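Local coordinates for protein alpha-rhamnosidase (Dictyoglomus thermophilum, PDB 6I60) that probably hydrolyses terminal non-reducing alpha-L-rhamnose residues of alpha-L-rhamnosides, at residues Trp484-Leu487 / Ser488-Ser492. Numbering follows the deposited sequence.
Sequences WGQL and SNLMS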
loop_
_atom_site.group_PDB
_atom_site.type_symbol
_atom_site.label_atom_id
_atom_site.label_comp_id
_atom_site.label_asym_id
_atom_site.label_seq_id
_atom_site.Cartn_x
_atom_site.Cartn_y
_atom_site.Cartn_z
ATOM N N TRP A 484 -0.303 10.676 5.867
ATOM C CA TRP A 484 -0.680 11.320 4.612
ATOM C C TRP A 484 0.321 11.024 3.506
ATOM O O TRP A 484 -0.064 10.923 2.335
ATOM C CB TRP A 484 -0.810 12.829 4.810
ATOM C CG TRP A 484 -2.095 13.241 5.450
ATOM C CD1 TRP A 484 -2.364 13.289 6.787
ATOM C CD2 TRP A 484 -3.290 13.661 4.783
ATOM N NE1 TRP A 484 -3.654 13.713 6.993
ATOM C CE2 TRP A 484 -4.244 13.949 5.779
ATOM C CE3 TRP A 484 -3.648 13.822 3.441
ATOM C CZ2 TRP A 484 -5.531 14.391 5.476
ATOM C CZ3 TRP A 484 -4.926 14.258 3.143
ATOM C CH2 TRP A 484 -5.851 14.538 4.155
ATOM N N GLY A 485 1.601 10.881 3.851
ATOM C CA GLY A 485 2.601 10.606 2.834
ATOM C C GLY A 485 2.482 9.210 2.256
ATOM O O GLY A 485 2.657 9.010 1.050
ATOM N N GLN A 486 2.184 8.224 3.105
ATOM C CA GLN A 486 2.020 6.857 2.622
ATOM C C GLN A 486 0.802 6.745 1.713
ATOM O O GLN A 486 0.883 6.175 0.617
ATOM C CB GLN A 486 1.907 5.891 3.803
ATOM C CG GLN A 486 1.737 4.435 3.400
ATOM C CD GLN A 486 2.931 3.901 2.633
ATOM O OE1 GLN A 486 3.927 3.484 3.224
ATOM N NE2 GLN A 486 2.836 3.911 1.306
ATOM N N LEU A 487 -0.337 7.288 2.153
ATOM C CA LEU A 487 -1.535 7.272 1.321
ATOM C C LEU A 487 -1.313 8.038 0.025
ATOM O O LEU A 487 -1.812 7.641 -1.034
ATOM C CB LEU A 487 -2.716 7.856 2.097
ATOM C CG LEU A 487 -3.175 7.052 3.313
ATOM C CD1 LEU A 487 -4.520 7.551 3.824
ATOM C CD2 LEU A 487 -3.240 5.576 2.964
ATOM N N SER A 488 -0.559 9.139 0.087
ATOM C CA SER A 488 -0.223 9.886 -1.118
ATOM C C SER A 488 0.568 9.051 -2.113
ATOM O O SER A 488 0.561 9.360 -3.309
ATOM C CB SER A 488 0.572 11.138 -0.752
ATOM O OG SER A 488 -0.293 12.174 -0.330
ATOM N N ASN A 489 1.246 8.002 -1.650
ATOM C CA ASN A 489 2.082 7.166 -2.498
ATOM C C ASN A 489 1.513 5.760 -2.655
ATOM O O ASN A 489 2.264 4.786 -2.751
ATOM C CB ASN A 489 3.505 7.109 -1.949
ATOM C CG ASN A 489 4.310 8.333 -2.313
ATOM O OD1 ASN A 489 4.510 8.630 -3.490
ATOM N ND2 ASN A 489 4.774 9.059 -1.302
ATOM N N LEU A 490 0.185 5.642 -2.685
ATOM C CA LEU A 490 -0.499 4.367 -2.896
ATOM C C LEU A 490 -1.477 4.563 -4.051
ATOM O O LEU A 490 -2.630 4.950 -3.841
ATOM C CB LEU A 490 -1.202 3.900 -1.624
ATOM C CG LEU A 490 -0.312 3.384 -0.488
ATOM C CD1 LEU A 490 -1.154 2.920 0.690
ATOM C CD2 LEU A 490 0.602 2.266 -0.969
ATOM N N MET A 491 -1.015 4.301 -5.268
ATOM C CA MET A 491 -1.829 4.419 -6.478
ATOM C C MET A 491 -1.789 3.083 -7.218
ATOM O O MET A 491 -1.235 2.993 -8.317
ATOM C CB MET A 491 -1.327 5.567 -7.363
ATOM C CG MET A 491 -1.403 6.930 -6.707
ATOM S SD MET A 491 -3.104 7.407 -6.361
ATOM C CE MET A 491 -3.868 7.051 -7.936
ATOM N N SER A 492 -2.360 2.048 -6.594
ATOM C CA SER A 492 -2.318 0.668 -7.079
ATOM C C SER A 492 -0.898 0.108 -7.037
ATOM O O SER A 492 -0.704 -1.110 -7.072
ATOM C CB SER A 492 -2.902 0.559 -8.493
ATOM O OG SER A 492 -1.940 0.903 -9.475
#
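The C-terminal end of helix 473-488, in the six-hairpin glycosidase domain, is closed by Ser-488 and Asn-489, which turn back onto the carbonyls of Trp-484 and Gly-485 as the chain passes into the loop leading to helix 507-512. The Trp-484 carbonyl is gripped twice by one residue: Ser-488 N makes the helical i to i+4 bond at 2.9 Å to Trp-484 O, and Ser-488 OG donates to the same Trp-484 O at 3.0 Å. The two donors arrive from opposite faces of the carbonyl plane, each tilted about 32° from it. The hydroxyl can bend back in this way because it lies beside its own backbone N (chi1 -81°), anti to the carbonyl carbon. With an alanine here, Trp-484 O would probably lose the second of the two donors that Ser-488 gives it, and Asn-819 ND2, which makes a weak bond to the hydroxyl, would lose that partner.

Beyond Ser-488 the bonding tightens from i+4 toward i+3, as in a 3-10 turn. Asn-489 N bonds to Gln-486 O at 2.9 Å, and Leu-490 N to Leu-487 O at 3.3 Å; in both, the donor sits well above the carbonyl plane. Asn-489 N keeps a weak i+4 bond to Gly-485 O as well, and Asn-489 ND2 adds a second weak one at 3.2 Å. That side-chain amide is secured mainly from outside: OD1 is bonded to Thr-495 OG1 and ND2 donates to Asn-819 O, holding the helix end to the following loop and to a distant part of the chain. The backbone is extended at Leu-490 and Met-491, with Leu-490 pairing with Thr-460 through the backbone. On the flank away from Asn-489, the isobutyl groups of Leu-487 and Leu-490 slant across each other, Leu-487 CD2 lying 4.1 Å from Leu-490 CD1.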